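Local coordinates for protein SAM-dependent methyltransferase (Anabaena variabilis ATCC 29413, PDB 3GGD) that probably transfers methyl groups from S-adenosylmethionine to a substrate not identified here, and binds the by-product S-adenosyl-L-homocysteine in a Rossmann-like domain, at residues P11-V15 against A16-E20; G83-S87 against K88-E92. All blocks are in the same frame, centred on the assembly; numbering follows the deposited sequence.

Interaction 1: P11-V15 against A16-E20; sequences PDINV and ADAWE. With SAH (S-adenosyl-L-homocysteine), chain E.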
loop_
_atom_site.group_PDB
_atom_site.type_symbol
_atom_site.label_atom_id
_atom_site.label_comp_id
_atom_site.label_asym_id
_atom_site.label_seq_id
_atom_site.Cartn_x
_atom_site.Cartn_y
_atom_site.Cartn_z
ATOM N N PRO A 11 -17.024 0.442 9.033
ATOM C CA PRO A 11 -18.065 1.081 8.211
ATOM C C PRO A 11 -18.097 0.453 6.806
ATOM O O PRO A 11 -17.040 0.108 6.254
ATOM C CB PRO A 11 -17.631 2.560 8.145
ATOM C CG PRO A 11 -16.593 2.735 9.199
ATOM C CD PRO A 11 -15.944 1.385 9.385
ATOM N N ASP A 12 -19.296 0.278 6.258
ATOM C CA ASP A 12 -19.457 -0.288 4.920
ATOM C C ASP A 12 -19.230 0.852 3.909
ATOM O O ASP A 12 -19.918 1.861 3.964
ATOM C CB ASP A 12 -20.859 -0.910 4.771
ATOM C CG ASP A 12 -21.022 -1.716 3.471
ATOM O OD1 ASP A 12 -20.015 -1.964 2.760
ATOM O OD2 ASP A 12 -22.174 -2.104 3.159
ATOM N N ILE A 13 -18.256 0.715 3.016
ATOM C CA ILE A 13 -17.930 1.800 2.100
ATOM C C ILE A 13 -17.780 1.327 0.668
ATOM O O ILE A 13 -17.608 0.147 0.399
ATOM C CB ILE A 13 -16.576 2.496 2.471
ATOM C CG1 ILE A 13 -15.464 1.461 2.617
ATOM C CG2 ILE A 13 -16.688 3.274 3.745
ATOM C CD1 ILE A 13 -14.027 2.086 2.682
ATOM N N ASN A 14 -17.846 2.288 -0.237
ATOM C CA ASN A 14 -17.414 2.102 -1.592
ATOM C C ASN A 14 -15.955 2.521 -1.546
ATOM O O ASN A 14 -15.646 3.708 -1.370
ATOM C CB ASN A 14 -18.203 2.980 -2.551
ATOM C CG ASN A 14 -17.791 2.757 -3.979
ATOM O OD1 ASN A 14 -16.637 2.982 -4.355
ATOM N ND2 ASN A 14 -18.736 2.291 -4.793
ATOM N N VAL A 15 -15.063 1.534 -1.675
ATOM C CA VAL A 15 -13.650 1.745 -1.486
ATOM C C VAL A 15 -13.081 2.803 -2.458
ATOM O O VAL A 15 -12.343 3.705 -2.026
ATOM C CB VAL A 15 -12.874 0.390 -1.586
ATOM C CG1 VAL A 15 -11.323 0.610 -1.658
ATOM C CG2 VAL A 15 -13.288 -0.559 -0.429
ATOM N N ALA A 16 -13.413 2.691 -3.751
ATOM C CA ALA A 16 -12.924 3.634 -4.784
ATOM C C ALA A 16 -13.341 5.063 -4.438
ATOM O O ALA A 16 -12.511 5.963 -4.417
ATOM C CB ALA A 16 -13.448 3.236 -6.203
ATOM N N ASP A 17 -14.620 5.240 -4.130
ATOM C CA ASP A 17 -15.166 6.544 -3.774
ATOM C C ASP A 17 -14.547 7.152 -2.516
ATOM O O ASP A 17 -14.221 8.352 -2.466
ATOM C CB ASP A 17 -16.675 6.436 -3.569
ATOM C CG ASP A 17 -17.454 6.236 -4.877
ATOM O OD1 ASP A 17 -16.865 6.310 -5.985
ATOM O OD2 ASP A 17 -18.678 6.019 -4.776
ATOM N N ALA A 18 -14.379 6.324 -1.489
ATOM C CA ALA A 18 -13.858 6.813 -0.203
ATOM C C ALA A 18 -12.434 7.355 -0.372
ATOM O O ALA A 18 -12.099 8.465 0.099
ATOM C CB ALA A 18 -13.916 5.701 0.840
ATOM N N TRP A 19 -11.605 6.582 -1.072
ATOM C CA TRP A 19 -10.222 6.965 -1.309
ATOM C C TRP A 19 -10.071 8.194 -2.198
ATOM O O TRP A 19 -9.202 9.027 -1.951
ATOM C CB TRP A 19 -9.401 5.787 -1.854
ATOM C CG TRP A 19 -8.962 4.865 -0.762
ATOM C CD1 TRP A 19 -9.550 3.677 -0.388
ATOM C CD2 TRP A 19 -7.903 5.099 0.169
ATOM N NE1 TRP A 19 -8.890 3.158 0.710
ATOM C CE2 TRP A 19 -7.866 3.997 1.054
ATOM C CE3 TRP A 19 -6.977 6.128 0.333
ATOM C CZ2 TRP A 19 -6.922 3.879 2.065
ATOM C CZ3 TRP A 19 -6.039 6.021 1.341
ATOM C CH2 TRP A 19 -6.023 4.911 2.205
ATOM N N GLU A 20 -10.894 8.295 -3.242
ATOM C CA GLU A 20 -10.876 9.500 -4.052
ATOM C C GLU A 20 -11.345 10.704 -3.225
ATOM O O GLU A 20 -10.783 11.802 -3.361
ATOM C CB GLU A 20 -11.687 9.329 -5.335
ATOM C CG GLU A 20 -11.920 10.639 -6.150
ATOM C CD GLU A 20 -10.619 11.359 -6.548
ATOM O OE1 GLU A 20 -9.553 10.702 -6.667
ATOM O OE2 GLU A 20 -10.689 12.579 -6.802
HETATM N N SAH E . 1.669 2.923 -1.340
HETATM C CA SAH E . 1.444 4.359 -1.030
HETATM C CB SAH E . 0.016 4.669 -0.535
HETATM C CG SAH E . -0.535 3.921 0.692
HETATM S SD SAH E . -2.176 4.481 1.184
HETATM C C SAH E . 2.452 4.880 -0.017
HETATM O O SAH E . 2.681 6.113 0.068
HETATM O OXT SAH E . 3.029 4.104 0.745
HETATM C "C5'" SAH E . -3.195 3.283 0.371
HETATM C "C4'" SAH E . -3.377 3.578 -1.147
HETATM O "O4'" SAH E . -4.191 2.545 -1.750
HETATM C "C3'" SAH E . -4.087 4.894 -1.514
HETATM O "O3'" SAH E . -3.343 5.678 -2.430
HETATM C "C2'" SAH E . -5.387 4.453 -2.176
HETATM O "O2'" SAH E . -5.977 5.390 -3.101
HETATM C "C1'" SAH E . -4.998 3.113 -2.772
HETATM N N9 SAH E . -6.142 2.245 -3.080
HETATM C C8 SAH E . -7.218 2.058 -2.267
HETATM N N7 SAH E . -8.068 1.182 -2.828
HETATM C C5 SAH E . -7.522 0.817 -4.028
HETATM C C6 SAH E . -7.955 -0.034 -5.130
HETATM N N6 SAH E . -9.158 -0.637 -4.982
HETATM N N1 SAH E . -7.190 -0.162 -6.224
HETATM C C2 SAH E . -5.998 0.510 -6.316
HETATM N N3 SAH E . -5.574 1.314 -5.340
HETATM C C4 SAH E . -6.284 1.524 -4.215
HETATM O O HOH W 1 -14.961 0.390 -4.754
#

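Interaction 2: G83-S87 against K88-E92; sequences GLDVS and KSALE. With SAH (S-adenosyl-L-homocysteine), chain E.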
loop_
_atom_site.group_PDB
_atom_site.type_symbol
_atom_site.label_atom_id
_atom_site.label_comp_id
_atom_site.label_asym_id
_atom_site.label_seq_id
_atom_site.Cartn_x
_atom_site.Cartn_y
_atom_site.Cartn_z
ATOM N N GLY A 83 3.060 3.430 -11.856
ATOM C CA GLY A 83 2.358 3.708 -10.605
ATOM C C GLY A 83 0.855 3.588 -10.843
ATOM O O GLY A 83 0.283 4.286 -11.683
ATOM N N LEU A 84 0.226 2.656 -10.141
ATOM C CA LEU A 84 -1.207 2.418 -10.287
ATOM C C LEU A 84 -1.939 2.822 -8.994
ATOM O O LEU A 84 -1.495 2.505 -7.879
ATOM C CB LEU A 84 -1.474 0.951 -10.573
ATOM C CG LEU A 84 -0.891 0.340 -11.864
ATOM C CD1 LEU A 84 -1.243 -1.181 -11.881
ATOM C CD2 LEU A 84 -1.370 1.068 -13.095
ATOM N N ASP A 85 -3.081 3.487 -9.150
ATOM C CA ASP A 85 -3.909 3.823 -8.012
ATOM C C ASP A 85 -5.347 3.980 -8.477
ATOM O O ASP A 85 -5.612 4.366 -9.637
ATOM C CB ASP A 85 -3.410 5.094 -7.318
ATOM C CG ASP A 85 -3.849 5.169 -5.854
ATOM O OD1 ASP A 85 -5.022 5.570 -5.589
ATOM O OD2 ASP A 85 -3.020 4.814 -4.959
ATOM N N VAL A 86 -6.274 3.699 -7.573
ATOM C CA VAL A 86 -7.701 3.886 -7.833
ATOM C C VAL A 86 -8.122 5.348 -7.899
ATOM O O VAL A 86 -9.132 5.657 -8.534
ATOM C CB VAL A 86 -8.578 3.173 -6.737
ATOM C CG1 VAL A 86 -8.583 3.933 -5.402
ATOM C CG2 VAL A 86 -10.014 2.914 -7.238
ATOM N N SER A 87 -7.332 6.249 -7.288
ATOM C CA SER A 87 -7.721 7.635 -7.140
ATOM C C SER A 87 -7.085 8.557 -8.152
ATOM O O SER A 87 -5.846 8.691 -8.189
ATOM C CB SER A 87 -7.334 8.153 -5.728
ATOM O OG SER A 87 -7.508 9.576 -5.620
ATOM N N LYS A 88 -7.932 9.283 -8.893
ATOM C CA LYS A 88 -7.429 10.258 -9.844
ATOM C C LYS A 88 -6.747 11.432 -9.150
ATOM O O LYS A 88 -5.795 12.006 -9.686
ATOM C CB LYS A 88 -8.532 10.729 -10.793
ATOM C CG LYS A 88 -9.638 11.476 -10.124
ATOM C CD LYS A 88 -10.674 12.001 -11.106
ATOM C CE LYS A 88 -11.832 12.631 -10.305
ATOM N NZ LYS A 88 -12.894 13.089 -11.207
ATOM N N SER A 89 -7.236 11.818 -7.971
ATOM C CA SER A 89 -6.613 12.928 -7.230
ATOM C C SER A 89 -5.237 12.521 -6.703
ATOM O O SER A 89 -4.282 13.323 -6.759
ATOM C CB SER A 89 -7.539 13.453 -6.105
ATOM O OG SER A 89 -8.708 14.081 -6.642
ATOM N N ALA A 90 -5.109 11.276 -6.234
ATOM C CA ALA A 90 -3.774 10.757 -5.857
ATOM C C ALA A 90 -2.784 10.876 -7.030
ATOM O O ALA A 90 -1.683 11.411 -6.877
ATOM C CB ALA A 90 -3.842 9.309 -5.361
ATOM N N LEU A 91 -3.207 10.432 -8.210
ATOM C CA LEU A 91 -2.358 10.470 -9.380
ATOM C C LEU A 91 -2.128 11.877 -9.858
ATOM O O LEU A 91 -1.103 12.142 -10.439
ATOM C CB LEU A 91 -2.924 9.584 -10.487
ATOM C CG LEU A 91 -3.043 8.086 -10.105
ATOM C CD1 LEU A 91 -3.564 7.269 -11.340
ATOM C CD2 LEU A 91 -1.728 7.521 -9.560
ATOM N N GLU A 92 -3.063 12.796 -9.594
ATOM C CA GLU A 92 -2.843 14.195 -9.905
ATOM C C GLU A 92 -1.720 14.796 -9.031
ATOM O O GLU A 92 -0.881 15.551 -9.517
ATOM C CB GLU A 92 -4.144 14.985 -9.791
ATOM C CG GLU A 92 -3.954 16.437 -10.183
ATOM C CD GLU A 92 -5.242 17.244 -10.211
ATOM O OE1 GLU A 92 -6.328 16.648 -10.394
ATOM O OE2 GLU A 92 -5.130 18.477 -10.067
HETATM N N SAH E . 1.669 2.923 -1.340
HETATM C CA SAH E . 1.444 4.359 -1.030
HETATM C CB SAH E . 0.016 4.669 -0.535
HETATM C CG SAH E . -0.535 3.921 0.692
HETATM S SD SAH E . -2.176 4.481 1.184
HETATM C C SAH E . 2.452 4.880 -0.017
HETATM O O SAH E . 2.681 6.113 0.068
HETATM O OXT SAH E . 3.029 4.104 0.745
HETATM C "C5'" SAH E . -3.195 3.283 0.371
HETATM C "C4'" SAH E . -3.377 3.578 -1.147
HETATM O "O4'" SAH E . -4.191 2.545 -1.750
HETATM C "C3'" SAH E . -4.087 4.894 -1.514
HETATM O "O3'" SAH E . -3.343 5.678 -2.430
HETATM C "C2'" SAH E . -5.387 4.453 -2.176
HETATM O "O2'" SAH E . -5.977 5.390 -3.101
HETATM C "C1'" SAH E . -4.998 3.113 -2.772
HETATM N N9 SAH E . -6.142 2.245 -3.080
HETATM C C8 SAH E . -7.218 2.058 -2.267
HETATM N N7 SAH E . -8.068 1.182 -2.828
HETATM C C5 SAH E . -7.522 0.817 -4.028
HETATM C C6 SAH E . -7.955 -0.034 -5.130
HETATM N N6 SAH E . -9.158 -0.637 -4.982
HETATM N N1 SAH E . -7.190 -0.162 -6.224
HETATM C C2 SAH E . -5.998 0.510 -6.316
HETATM N N3 SAH E . -5.574 1.314 -5.340
HETATM C C4 SAH E . -6.284 1.524 -4.215
HETATM O O HOH W 2 -10.675 8.112 -9.040
#

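Interaction 1: P11-V15 against A16-E20
Asn14 stacks its side-chain amide on the carboxylate of Asp17: the two planes are only 12° apart, and Asn14 CG lies 3.5 Å from Asp17 OD2. With CG anti to the backbone N (chi1 -178°), Asn14 swings OD1 back toward the first turn of helix 15-29. There OD1 accepts from Asp17 N at 3.0 Å over a nearly straight N-H...O (172°), the donor being tilted out of the amide's carbonyl plane. This makes Asn14 the N-cap. Water 1 adds a second link to the same end, donating to Asn14 OD1 and accepting from Ala16 N at 2.9 Å, so two amides of the first turn are satisfied. The backbone carbonyls of Asn14 and Val15 then receive Ala18 N and Trp19 N, the regular i to i+4 bonds of a starting helix. On the flank of this turn, Ile13 CD1 rests on Ala18 CB, 4.1 Å away. Val15 CG1 touches Trp19 CD1 at 3.8 Å and also meets N7 of the bound S-adenosyl-L-homocysteine at 3.5 Å. Val15 O sits at the indole edge, near the ring plane, while one face of the ring lies against the ligand: C2' of the ribose stands over its rim, and Trp19 CD1 is 3.4 Å from C8 of the adenine. His136 also meets the ring, its plane inclined to it. With an alanine at position Trp19, the ribose and C8 would probably lose their flat cover and Val15 CG1 its aromatic neighbour.

Interaction 2: G83-S87 against K88-E92
Asp85 OD1 is held from two directions: the ligand's O2' donates to it at 2.7 Å, and Ser87 N at 2.9 Å, the latter to the lone pair facing away from OD2. The second bond closes an Asx turn that fixes the carboxylate's rotation. Its other oxygen, OD2, takes the ligand's O3' at 2.7 Å and is also bonded by Gly66 N, so each oxygen receives one ribose hydroxyl and one backbone amide. Just past the turn, Ser87 is the N-cap of helix 88-97: OG, anti to its own backbone N (chi1 171°), accepts from Ala90 N at 3.0 Å in a nearly straight bond, and has Glu20 as its partner outside the turn. Water 2 bridges Val86 O and Lys88 N. Behind the carboxylate, Leu91 CD2 packs on Asp85 CB at 3.7 Å, where the helix lies against the end of the strand. Val86 CG1 lies over the adenine face, 3.5 Å from C4 of the ligand. An acidic residue ending the second strand and clasping both ribose hydroxyls, followed by a turn into the next helix, is characteristic of the cofactor site of Rossmann-like class I methyltransferases.

Interaction 1 comes first along the chain, at the start of helix 15-29; interaction 2 follows at the turn from strand 81-85 into helix 88-97, within the beta-alpha-beta unit completed by strand 103-107. Their centres are about 14 Å apart, yet they meet directly. Glu20 probably hydrogen-bonds to both serines of the second helix start, through OE1 to Ser87 OG (2.6 Å) and OE2 to Ser89 OG (2.5 Å), while Ala16 CB packs on Val86 CG2. The N-terminal helix is thus joined to the C-terminal end of strand 81-85 and the start of helix 88-97, and both contacts wall the same nucleoside, so the first helix lines one side of its pocket.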